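Local coordinates for protein pyridoxal kinase (Lactobacillus plantarum, PDB 3IBQ) that probably phosphorylates pyridoxal to pyridoxal 5'-phosphate with ATP, as a member of the ribokinase superfamily, at residues D136-N141 with A174-T179; D180-D185 with A203-G208; N239-M244 with Q268-L273. All coordinates share one frame; numbering follows the deposited sequence.

Overall arrangement
Contacts 1 and 2 follow each other along strand 175-183 of the central mixed sheet: contact 1 pairs its first half with strand 137-138 in the core, and contact 2 joins its far end to the loop after strand 198-204, at the surface. Their centres lie about 18 Å apart, and they meet where N141 CB packs 3.2 Å from D180 OD2. Contact 3, a helix pair, has its centre about 21 Å from that of contact 1 and 18 Å from that of contact 2, which it touches through R204 O and N243 ND2, 2.9 Å apart. All three border ATP: T179 O takes the ribose O3', L206 reads the adenine, and L242 packs by the sugar.

Contact 1: residues D136-N141 with A174-T179; sequences DVILPN and AHAVIT. With ATP (adenosine-5'-triphosphate), chain B.
Parallel strands 137-138 and 175-183 lie side by side in the central sheet of this ribokinase-like fold, and segments 136-141 and 174-179 run along them, leading on to the nucleotide at the N141 and T179 end. The backbone bonds alternate across the pair: H175 N to D136 O, I138 N to H175 O, V177 N to I138 O at 3.1 Å, and T179 N to P140 O at 3.0 Å. Pairing therefore carries on past the bridges V137-H175 and I138-A176. H175 O accepts the I138 N-H almost head-on, with a C=O...N angle of 167°, and V137 CA also approaches that oxygen at 3.3 Å.

Side chains pack on both faces. On one, V137 CG1 nears V177 CG2, and L139 lies alongside V177, both pointing the same way, with L139 CD2 4.0 Å from V177 CB. Helix 213-226 covers V137 and L139. On the other, I138 CG1, set between the backbone N and the carbonyl carbon (chi1 67°), reaches A176 CB at 4.1 Å; helix 159-167 packs against A176 and I178.

T179 closes the pair crosswise to L139, its CG2 3.8 Å from L139 CB, while a water links T179 OG1 to L139 O. Next to it N141 caps the following helix, and its ND2 is hydrogen-bonded to G111 O.

The ribose O3' of ATP donates to T179 O at 2.8 Å. T179 thus has its N-H held by P140 O and its carbonyl taken by the sugar hydroxyl, so one residue at the end of the pairing is fixed both by the neighbouring segment and by the nucleotide.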
loop_
_atom_site.group_PDB
_atom_site.type_symbol
_atom_site.label_atom_id
_atom_site.label_comp_id
_atom_site.label_asym_id
_atom_site.label_seq_id
_atom_site.Cartn_x
_atom_site.Cartn_y
_atom_site.Cartn_z
ATOM N N ASP A 136 -4.889 11.044 -1.857
ATOM C CA ASP A 136 -3.943 11.972 -1.347
ATOM C C ASP A 136 -2.511 11.499 -1.633
ATOM O O ASP A 136 -1.689 12.253 -1.941
ATOM C CB ASP A 136 -4.165 12.158 0.138
ATOM C CG ASP A 136 -5.483 12.820 0.437
ATOM O OD1 ASP A 136 -6.235 12.321 1.181
ATOM O OD2 ASP A 136 -5.699 13.835 -0.102
ATOM N N VAL A 137 -2.259 10.220 -1.476
ATOM C CA VAL A 137 -0.969 9.611 -1.738
ATOM C C VAL A 137 -1.123 8.295 -2.465
ATOM O O VAL A 137 -1.970 7.540 -2.137
ATOM C CB VAL A 137 -0.174 9.364 -0.412
ATOM C CG1 VAL A 137 1.051 8.593 -0.611
ATOM C CG2 VAL A 137 0.052 10.553 0.392
ATOM N N ILE A 138 -0.305 8.050 -3.451
ATOM C CA ILE A 138 -0.226 6.758 -4.084
ATOM C C ILE A 138 1.176 6.153 -3.917
ATOM O O ILE A 138 2.165 6.858 -3.882
ATOM C CB ILE A 138 -0.719 6.718 -5.525
ATOM C CG1 ILE A 138 0.220 7.537 -6.436
ATOM C CG2 ILE A 138 -2.218 7.098 -5.563
ATOM C CD1 ILE A 138 0.155 7.261 -7.874
ATOM N N LEU A 139 1.250 4.843 -3.826
ATOM C CA LEU A 139 2.530 4.260 -3.569
ATOM C C LEU A 139 3.029 3.237 -4.573
ATOM O O LEU A 139 3.432 2.188 -4.196
ATOM C CB LEU A 139 2.560 3.687 -2.138
ATOM C CG LEU A 139 2.172 4.573 -0.978
ATOM C CD1 LEU A 139 1.661 3.769 0.205
ATOM C CD2 LEU A 139 3.222 5.546 -0.652
ATOM N N PRO A 140 2.989 3.558 -5.839
ATOM C CA PRO A 140 3.470 2.603 -6.811
ATOM C C PRO A 140 4.968 2.263 -6.702
ATOM O O PRO A 140 5.735 3.054 -6.308
ATOM C CB PRO A 140 3.251 3.336 -8.118
ATOM C CG PRO A 140 3.436 4.653 -7.797
ATOM C CD PRO A 140 2.769 4.844 -6.484
ATOM N N ASN A 141 5.316 1.065 -7.104
ATOM C CA ASN A 141 6.673 0.736 -7.361
ATOM C C ASN A 141 6.964 1.207 -8.798
ATOM O O ASN A 141 6.116 1.673 -9.467
ATOM C CB ASN A 141 6.972 -0.737 -7.206
ATOM C CG ASN A 141 6.243 -1.597 -8.170
ATOM O OD1 ASN A 141 6.026 -1.259 -9.286
ATOM N ND2 ASN A 141 5.877 -2.737 -7.722
ATOM N N ALA A 174 -1.976 16.412 -4.007
ATOM C CA ALA A 174 -1.727 14.989 -3.738
ATOM C C ALA A 174 -0.325 14.600 -4.205
ATOM O O ALA A 174 0.305 15.345 -4.873
ATOM C CB ALA A 174 -2.739 14.149 -4.366
ATOM N N HIS A 175 0.129 13.417 -3.830
ATOM C CA HIS A 175 1.479 12.994 -4.035
ATOM C C HIS A 175 1.676 11.595 -4.569
ATOM O O HIS A 175 1.114 10.689 -4.078
ATOM C CB HIS A 175 2.219 13.052 -2.737
ATOM C CG HIS A 175 1.996 14.281 -1.937
ATOM N ND1 HIS A 175 2.744 15.410 -2.116
ATOM C CD2 HIS A 175 1.152 14.554 -0.920
ATOM C CE1 HIS A 175 2.365 16.326 -1.262
ATOM N NE2 HIS A 175 1.410 15.833 -0.514
ATOM N N ALA A 176 2.524 11.474 -5.557
ATOM C CA ALA A 176 2.919 10.214 -6.120
ATOM C C ALA A 176 4.284 9.886 -5.517
ATOM O O ALA A 176 5.185 10.637 -5.650
ATOM C CB ALA A 176 3.030 10.289 -7.555
ATOM N N VAL A 177 4.362 8.765 -4.834
ATOM C CA VAL A 177 5.569 8.320 -4.199
ATOM C C VAL A 177 5.968 6.996 -4.753
ATOM O O VAL A 177 5.266 6.036 -4.598
ATOM C CB VAL A 177 5.450 8.249 -2.616
ATOM C CG1 VAL A 177 6.696 7.843 -2.002
ATOM C CG2 VAL A 177 5.016 9.498 -2.054
ATOM N N ILE A 178 7.094 6.965 -5.422
ATOM C CA ILE A 178 7.587 5.719 -5.983
ATOM C C ILE A 178 8.412 5.042 -4.886
ATOM O O ILE A 178 9.303 5.606 -4.435
ATOM C CB ILE A 178 8.345 5.889 -7.272
ATOM C CG1 ILE A 178 7.443 6.475 -8.357
ATOM C CG2 ILE A 178 8.977 4.618 -7.643
ATOM C CD1 ILE A 178 8.053 6.635 -9.607
ATOM N N THR A 179 8.044 3.833 -4.483
ATOM C CA THR A 179 8.550 3.134 -3.269
ATOM C C THR A 179 9.807 2.202 -3.256
ATOM O O THR A 179 10.325 1.843 -2.243
ATOM C CB THR A 179 7.414 2.290 -2.659
ATOM O OG1 THR A 179 6.980 1.349 -3.610
ATOM C CG2 THR A 179 6.275 3.178 -2.204
HETATM P PG ATP B . 6.345 -6.489 -1.826
HETATM O O1G ATP B . 6.980 -7.497 -0.869
HETATM O O2G ATP B . 6.382 -7.025 -3.187
HETATM O O3G ATP B . 5.133 -5.777 -1.266
HETATM P PB ATP B . 6.498 -3.894 -2.609
HETATM O O1B ATP B . 5.075 -4.118 -2.266
HETATM O O2B ATP B . 6.809 -3.509 -4.023
HETATM O O3B ATP B . 7.229 -5.234 -2.243
HETATM P PA ATP B . 8.947 -2.983 -1.801
HETATM O O1A ATP B . 9.554 -2.618 -3.056
HETATM O O2A ATP B . 9.365 -4.278 -1.196
HETATM O O3A ATP B . 7.349 -2.967 -1.672
HETATM O "O5'" ATP B . 9.203 -1.817 -0.809
HETATM C "C5'" ATP B . 8.742 -1.868 0.488
HETATM C "C4'" ATP B . 9.707 -1.096 1.331
HETATM O "O4'" ATP B . 10.278 -1.966 2.278
HETATM C "C3'" ATP B . 10.865 -0.422 0.602
HETATM O "O3'" ATP B . 10.567 0.897 0.425
HETATM C "C2'" ATP B . 11.858 -0.375 1.675
HETATM O "O2'" ATP B . 11.380 0.639 2.555
HETATM C "C1'" ATP B . 11.647 -1.693 2.365
HETATM N N9 ATP B . 12.425 -2.845 1.854
HETATM C C8 ATP B . 12.032 -3.731 0.998
HETATM N N7 ATP B . 12.969 -4.641 0.799
HETATM C C5 ATP B . 13.986 -4.353 1.530
HETATM C C6 ATP B . 15.347 -4.893 1.770
HETATM N N6 ATP B . 15.755 -6.016 1.194
HETATM N N1 ATP B . 16.081 -4.234 2.605
HETATM C C2 ATP B . 15.691 -3.134 3.191
HETATM N N3 ATP B . 14.511 -2.592 3.057
HETATM C C4 ATP B . 13.623 -3.151 2.244
HETATM O O HOH W 1 4.514 -0.401 -3.165
#

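Contact 2: residues D180-D185 with A203-G208; sequences DVQRAD and ARRLPG. With ATP (adenosine-5'-triphosphate), chain B.
D185 O is gripped by two donors, R205 N at 2.9 Å and a water at 2.8 Å. The R205 N-H lies in the carbonyl plane and is nearly straight, 166° at the hydrogen, and the same water also donates to R205 O, so it bridges the two backbones beside the direct bond.

Farther out, the R205 side chain extends toward strand 175-183. Its CG stands opposite the backbone N (chi1 -162°) and the chain bends at chi3, which brings the guanidinium under the amide of Q182. There Q182 NE2 sits over the centre of one guanidinium face, 3.4 Å from R205 CZ, with the two planes 26° apart. A184 O lies at the edge of the same guanidinium, in its plane, 3.5 Å from R205 NH2. An alanine here would keep the backbone bond to D185 O but would probably leave the Q182 amide without the flat group beneath it, and so more able to turn.

The D185 carboxylate comes over a face of the R204 guanidinium instead of meeting it in plane. D185 OD2 is 3.4 Å from R204 NH1, a salt bridge of charge alone, since no N-H points at the oxygen; at this exposed site it is probably modest in strength.

Just beyond R205 the chain turns its backbone to adenine: L206 N donates to ATP N1 at 3.0 Å, and ATP N6 donates to L206 O at 2.9 Å. Between the segments runs strand 186-192, whose I187 touches both Q182 and R205, while helix 231-251 packs through N243 and V246 against L206 at this edge of the sheet.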
loop_
_atom_site.group_PDB
_atom_site.type_symbol
_atom_site.label_atom_id
_atom_site.label_comp_id
_atom_site.label_asym_id
_atom_site.label_seq_id
_atom_site.Cartn_x
_atom_site.Cartn_y
_atom_site.Cartn_z
ATOM N N ASP A 180 10.248 1.792 -4.381
ATOM C CA ASP A 180 11.312 0.834 -4.385
ATOM C C ASP A 180 12.512 1.364 -5.162
ATOM O O ASP A 180 13.153 0.624 -5.836
ATOM C CB ASP A 180 10.792 -0.406 -5.092
ATOM C CG ASP A 180 10.352 -0.081 -6.506
ATOM O OD1 ASP A 180 10.262 1.078 -6.846
ATOM O OD2 ASP A 180 10.192 -0.978 -7.286
ATOM N N VAL A 181 12.722 2.652 -5.099
ATOM C CA VAL A 181 13.778 3.281 -5.832
ATOM C C VAL A 181 15.130 2.941 -5.200
ATOM O O VAL A 181 15.332 3.148 -4.061
ATOM C CB VAL A 181 13.609 4.766 -5.938
ATOM C CG1 VAL A 181 14.720 5.374 -6.651
ATOM C CG2 VAL A 181 12.293 5.114 -6.539
ATOM N N GLN A 182 16.030 2.432 -6.009
ATOM C CA GLN A 182 17.369 2.115 -5.550
ATOM C C GLN A 182 18.433 3.133 -5.957
ATOM O O GLN A 182 18.571 3.456 -7.101
ATOM C CB GLN A 182 17.747 0.723 -5.955
ATOM C CG GLN A 182 17.004 -0.246 -5.177
ATOM C CD GLN A 182 17.129 -1.624 -5.665
ATOM O OE1 GLN A 182 16.154 -2.319 -5.754
ATOM N NE2 GLN A 182 18.325 -2.039 -5.971
ATOM N N ARG A 183 19.134 3.652 -4.977
ATOM C CA ARG A 183 20.256 4.529 -5.168
ATOM C C ARG A 183 21.478 3.971 -4.392
ATOM O O ARG A 183 21.523 3.985 -3.188
ATOM C CB ARG A 183 19.946 5.952 -4.757
ATOM C CG ARG A 183 18.985 6.722 -5.659
ATOM C CD ARG A 183 18.986 8.181 -5.314
ATOM N NE ARG A 183 18.091 9.031 -6.095
ATOM C CZ ARG A 183 17.824 10.279 -5.761
ATOM N NH1 ARG A 183 18.357 10.783 -4.677
ATOM N NH2 ARG A 183 16.997 11.030 -6.486
ATOM N N ALA A 184 22.445 3.491 -5.141
ATOM C CA ALA A 184 23.642 2.920 -4.599
ATOM C C ALA A 184 23.310 1.748 -3.690
ATOM O O ALA A 184 22.667 0.837 -4.122
ATOM C CB ALA A 184 24.454 3.945 -3.901
ATOM N N ASP A 185 23.776 1.752 -2.451
ATOM C CA ASP A 185 23.463 0.666 -1.545
ATOM C C ASP A 185 22.087 0.879 -0.837
ATOM O O ASP A 185 21.752 0.126 0.000
ATOM C CB ASP A 185 24.525 0.481 -0.473
ATOM C CG ASP A 185 25.092 1.790 0.022
ATOM O OD1 ASP A 185 24.347 2.668 0.336
ATOM O OD2 ASP A 185 26.299 1.943 0.079
ATOM N N ALA A 203 17.057 3.682 2.976
ATOM C CA ALA A 203 17.749 3.073 4.051
ATOM C C ALA A 203 18.573 2.035 3.348
ATOM O O ALA A 203 18.308 1.714 2.228
ATOM C CB ALA A 203 16.811 2.435 4.967
ATOM N N ARG A 204 19.563 1.534 4.040
ATOM C CA ARG A 204 20.494 0.598 3.473
ATOM C C ARG A 204 19.809 -0.722 3.151
ATOM O O ARG A 204 19.240 -1.309 3.963
ATOM C CB ARG A 204 21.722 0.415 4.370
ATOM C CG ARG A 204 22.884 -0.274 3.716
ATOM C CD ARG A 204 24.195 -0.225 4.542
ATOM N NE ARG A 204 24.655 1.137 4.717
ATOM C CZ ARG A 204 25.661 1.685 4.070
ATOM N NH1 ARG A 204 26.433 0.966 3.295
ATOM N NH2 ARG A 204 25.950 2.953 4.259
ATOM N N ARG A 205 19.916 -1.135 1.893
ATOM C CA ARG A 205 19.296 -2.368 1.426
ATOM C C ARG A 205 19.899 -3.596 2.098
ATOM O O ARG A 205 21.119 -3.727 2.200
ATOM C CB ARG A 205 19.421 -2.487 -0.094
ATOM C CG ARG A 205 18.464 -3.490 -0.719
ATOM C CD ARG A 205 18.356 -3.287 -2.222
ATOM N NE ARG A 205 19.657 -3.369 -2.879
ATOM C CZ ARG A 205 20.382 -2.313 -3.238
ATOM N NH1 ARG A 205 19.933 -1.088 -3.001
ATOM N NH2 ARG A 205 21.555 -2.482 -3.831
ATOM N N LEU A 206 19.031 -4.492 2.551
ATOM C CA LEU A 206 19.445 -5.710 3.179
ATOM C C LEU A 206 19.299 -6.928 2.264
ATOM O O LEU A 206 18.484 -6.956 1.446
ATOM C CB LEU A 206 18.718 -5.917 4.494
ATOM C CG LEU A 206 18.647 -4.711 5.434
ATOM C CD1 LEU A 206 17.861 -4.971 6.653
ATOM C CD2 LEU A 206 20.014 -4.178 5.744
ATOM N N PRO A 207 20.130 -7.935 2.443
ATOM C CA PRO A 207 20.066 -9.053 1.520
ATOM C C PRO A 207 18.727 -9.758 1.556
ATOM O O PRO A 207 18.110 -9.744 2.559
ATOM C CB PRO A 207 21.152 -10.001 2.019
ATOM C CG PRO A 207 21.355 -9.699 3.350
ATOM C CD PRO A 207 21.062 -8.224 3.532
ATOM N N GLY A 208 18.329 -10.366 0.466
ATOM C CA GLY A 208 17.153 -11.179 0.455
ATOM C C GLY A 208 15.911 -10.528 -0.050
ATOM O O GLY A 208 15.909 -9.412 -0.381
HETATM P PG ATP B . 6.345 -6.489 -1.826
HETATM O O1G ATP B . 6.980 -7.497 -0.869
HETATM O O2G ATP B . 6.382 -7.025 -3.187
HETATM O O3G ATP B . 5.133 -5.777 -1.266
HETATM P PB ATP B . 6.498 -3.894 -2.609
HETATM O O1B ATP B . 5.075 -4.118 -2.266
HETATM O O2B ATP B . 6.809 -3.509 -4.023
HETATM O O3B ATP B . 7.229 -5.234 -2.243
HETATM P PA ATP B . 8.947 -2.983 -1.801
HETATM O O1A ATP B . 9.554 -2.618 -3.056
HETATM O O2A ATP B . 9.365 -4.278 -1.196
HETATM O O3A ATP B . 7.349 -2.967 -1.672
HETATM O "O5'" ATP B . 9.203 -1.817 -0.809
HETATM C "C5'" ATP B . 8.742 -1.868 0.488
HETATM C "C4'" ATP B . 9.707 -1.096 1.331
HETATM O "O4'" ATP B . 10.278 -1.966 2.278
HETATM C "C3'" ATP B . 10.865 -0.422 0.602
HETATM O "O3'" ATP B . 10.567 0.897 0.425
HETATM C "C2'" ATP B . 11.858 -0.375 1.675
HETATM O "O2'" ATP B . 11.380 0.639 2.555
HETATM C "C1'" ATP B . 11.647 -1.693 2.365
HETATM N N9 ATP B . 12.425 -2.845 1.854
HETATM C C8 ATP B . 12.032 -3.731 0.998
HETATM N N7 ATP B . 12.969 -4.641 0.799
HETATM C C5 ATP B . 13.986 -4.353 1.530
HETATM C C6 ATP B . 15.347 -4.893 1.770
HETATM N N6 ATP B . 15.755 -6.016 1.194
HETATM N N1 ATP B . 16.081 -4.234 2.605
HETATM C C2 ATP B . 15.691 -3.134 3.191
HETATM N N3 ATP B . 14.511 -2.592 3.057
HETATM C C4 ATP B . 13.623 -3.151 2.244
HETATM O O HOH W 2 22.874 -2.296 0.749
#

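Contact 3: residues N239-M244 with Q268-L273; sequences NQWLNM and QAILAL. With ATP (adenosine-5'-triphosphate), chain B.
W241 supplies the aromatic part of this helix-helix contact, meeting A269 by CH-pi packing. The A269 methyl stands over one face of the indole, 4.2 Å from the centroid of the five-membered ring and 28° off its normal, displaced toward the rim; its closest ring atom is W241 NE1, at 3.8 Å. The indole CG lies opposite the carbonyl carbon (chi1 -78°), a torsion that sends the rings out from helix 231-251 toward helix 264-274.

The remaining contacts are aliphatic. I270 CG1 comes to W241 CZ3 at 3.7 Å, and L273 CD2 comes to W241 CH2 at 4.0 Å, both side chains crossing that of W241 at about a right angle. M244, a selenomethionine, runs extended before bending at its last torsion, and its CE touches A269 CB at 3.8 Å. The A269 methyl thus meets both the indole and the M244 terminus.

No hydrogen bond joins the two segments. Their axes stay 11.8 Å apart at closest approach and run at 144°, broadly antiparallel, so the large W241 and M244 side chains span the separation. V220 of helix 213-226 also packs on W241, and helix 19-29 receives I270.

L242 packs its CD1 near the ribose O4' of ATP. The chemistry is thus divided along one helix: W241 and M244 meet the C-terminal helix through apolar packing, while L242 borders the nucleotide.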
loop_
_atom_site.group_PDB
_atom_site.type_symbol
_atom_site.label_atom_id
_atom_site.label_comp_id
_atom_site.label_asym_id
_atom_site.label_seq_id
_atom_site.Cartn_x
_atom_site.Cartn_y
_atom_site.Cartn_z
ATOM N N ASN A 239 10.466 4.356 6.176
ATOM C CA ASN A 239 11.618 3.651 5.635
ATOM C C ASN A 239 12.523 3.066 6.700
ATOM O O ASN A 239 12.933 1.979 6.555
ATOM C CB ASN A 239 12.413 4.439 4.596
ATOM C CG ASN A 239 11.728 4.483 3.285
ATOM O OD1 ASN A 239 10.992 5.360 3.055
ATOM N ND2 ASN A 239 11.884 3.517 2.491
ATOM N N GLN A 240 12.784 3.812 7.758
ATOM C CA GLN A 240 13.570 3.303 8.852
ATOM C C GLN A 240 12.832 2.168 9.532
ATOM O O GLN A 240 13.432 1.203 9.884
ATOM C CB GLN A 240 13.899 4.385 9.839
ATOM C CG GLN A 240 14.948 4.003 10.884
ATOM C CD GLN A 240 16.170 3.110 10.379
ATOM O OE1 GLN A 240 17.160 3.628 9.871
ATOM N NE2 GLN A 240 16.042 1.754 10.541
ATOM N N TRP A 241 11.535 2.309 9.703
ATOM C CA TRP A 241 10.746 1.279 10.330
ATOM C C TRP A 241 10.742 -0.042 9.531
ATOM O O TRP A 241 10.854 -1.071 10.068
ATOM C CB TRP A 241 9.330 1.782 10.657
ATOM C CG TRP A 241 9.220 2.645 11.885
ATOM C CD1 TRP A 241 10.210 3.081 12.641
ATOM C CD2 TRP A 241 8.020 3.163 12.469
ATOM N NE1 TRP A 241 9.753 3.848 13.675
ATOM C CE2 TRP A 241 8.396 3.909 13.598
ATOM C CE3 TRP A 241 6.682 3.075 12.157
ATOM C CZ2 TRP A 241 7.454 4.566 14.398
ATOM C CZ3 TRP A 241 5.775 3.710 12.956
ATOM C CH2 TRP A 241 6.152 4.443 14.050
ATOM N N LEU A 242 10.625 0.054 8.211
ATOM C CA LEU A 242 10.658 -1.138 7.367
ATOM C C LEU A 242 12.028 -1.812 7.440
ATOM O O LEU A 242 12.131 -3.034 7.549
ATOM C CB LEU A 242 10.323 -0.780 5.918
ATOM C CG LEU A 242 8.870 -0.986 5.487
ATOM C CD1 LEU A 242 8.549 -2.468 5.371
ATOM C CD2 LEU A 242 7.919 -0.302 6.457
ATOM N N ASN A 243 13.071 -0.993 7.382
ATOM C CA ASN A 243 14.449 -1.438 7.461
ATOM C C ASN A 243 14.579 -2.314 8.714
ATOM O O ASN A 243 14.947 -3.412 8.621
ATOM C CB ASN A 243 15.389 -0.264 7.450
ATOM C CG ASN A 243 16.825 -0.656 7.056
ATOM O OD1 ASN A 243 17.665 -0.652 7.867
ATOM N ND2 ASN A 243 17.024 -1.037 5.861
HETATM N N MSE A 244 14.129 -1.794 9.841
HETATM C CA MSE A 244 14.114 -2.470 11.100
HETATM C C MSE A 244 13.333 -3.773 11.058
HETATM O O MSE A 244 13.759 -4.725 11.549
HETATM C CB MSE A 244 13.539 -1.546 12.148
HETATM C CG MSE A 244 13.465 -2.068 13.550
HETATM SE SE MSE A 244 12.667 -0.748 14.790
HETATM C CE MSE A 244 11.173 -0.834 14.282
ATOM N N GLN A 268 6.842 -2.257 18.866
ATOM C CA GLN A 268 7.614 -1.627 19.928
ATOM C C GLN A 268 7.904 -0.136 19.579
ATOM O O GLN A 268 7.652 0.718 20.356
ATOM C CB GLN A 268 8.865 -2.453 20.267
ATOM C CG GLN A 268 9.683 -1.835 21.298
ATOM C CD GLN A 268 11.007 -2.552 21.556
ATOM O OE1 GLN A 268 11.779 -2.768 20.685
ATOM N NE2 GLN A 268 11.233 -2.900 22.785
ATOM N N ALA A 269 8.411 0.114 18.383
ATOM C CA ALA A 269 8.659 1.441 17.880
ATOM C C ALA A 269 7.390 2.338 17.880
ATOM O O ALA A 269 7.440 3.443 18.264
ATOM C CB ALA A 269 9.214 1.394 16.580
ATOM N N ILE A 270 6.286 1.752 17.440
ATOM C CA ILE A 270 4.999 2.427 17.425
ATOM C C ILE A 270 4.611 2.826 18.867
ATOM O O ILE A 270 4.263 3.906 19.115
ATOM C CB ILE A 270 3.832 1.602 16.727
ATOM C CG1 ILE A 270 4.096 1.393 15.244
ATOM C CG2 ILE A 270 2.452 2.291 16.995
ATOM C CD1 ILE A 270 3.384 0.353 14.671
ATOM N N LEU A 271 4.719 1.912 19.800
ATOM C CA LEU A 271 4.365 2.160 21.170
ATOM C C LEU A 271 5.202 3.268 21.799
ATOM O O LEU A 271 4.730 4.035 22.534
ATOM C CB LEU A 271 4.400 0.889 21.947
ATOM C CG LEU A 271 3.028 0.237 21.961
ATOM C CD1 LEU A 271 2.414 -0.177 20.721
ATOM C CD2 LEU A 271 2.670 -0.621 23.121
ATOM N N ALA A 272 6.451 3.348 21.406
ATOM C CA ALA A 272 7.367 4.348 21.871
ATOM C C ALA A 272 7.007 5.726 21.297
ATOM O O ALA A 272 7.023 6.665 21.995
ATOM C CB ALA A 272 8.760 3.975 21.542
ATOM N N LEU A 273 6.674 5.784 20.023
ATOM C CA LEU A 273 6.229 7.002 19.422
ATOM C C LEU A 273 4.966 7.497 20.157
ATOM O O LEU A 273 4.867 8.639 20.441
ATOM C CB LEU A 273 5.977 6.850 17.934
ATOM C CG LEU A 273 5.664 8.122 17.190
ATOM C CD1 LEU A 273 6.905 9.014 17.034
ATOM C CD2 LEU A 273 5.032 7.875 15.875
HETATM P PG ATP B . 6.345 -6.489 -1.826
HETATM O O1G ATP B . 6.980 -7.497 -0.869
HETATM O O2G ATP B . 6.382 -7.025 -3.187
HETATM O O3G ATP B . 5.133 -5.777 -1.266
HETATM P PB ATP B . 6.498 -3.894 -2.609
HETATM O O1B ATP B . 5.075 -4.118 -2.266
HETATM O O2B ATP B . 6.809 -3.509 -4.023
HETATM O O3B ATP B . 7.229 -5.234 -2.243
HETATM P PA ATP B . 8.947 -2.983 -1.801
HETATM O O1A ATP B . 9.554 -2.618 -3.056
HETATM O O2A ATP B . 9.365 -4.278 -1.196
HETATM O O3A ATP B . 7.349 -2.967 -1.672
HETATM O "O5'" ATP B . 9.203 -1.817 -0.809
HETATM C "C5'" ATP B . 8.742 -1.868 0.488
HETATM C "C4'" ATP B . 9.707 -1.096 1.331
HETATM O "O4'" ATP B . 10.278 -1.966 2.278
HETATM C "C3'" ATP B . 10.865 -0.422 0.602
HETATM O "O3'" ATP B . 10.567 0.897 0.425
HETATM C "C2'" ATP B . 11.858 -0.375 1.675
HETATM O "O2'" ATP B . 11.380 0.639 2.555
HETATM C "C1'" ATP B . 11.647 -1.693 2.365
HETATM N N9 ATP B . 12.425 -2.845 1.854
HETATM C C8 ATP B . 12.032 -3.731 0.998
HETATM N N7 ATP B . 12.969 -4.641 0.799
HETATM C C5 ATP B . 13.986 -4.353 1.530
HETATM C C6 ATP B . 15.347 -4.893 1.770
HETATM N N6 ATP B . 15.755 -6.016 1.194
HETATM N N1 ATP B . 16.081 -4.234 2.605
HETATM C C2 ATP B . 15.691 -3.134 3.191
HETATM N N3 ATP B . 14.511 -2.592 3.057
HETATM C C4 ATP B . 13.623 -3.151 2.244
#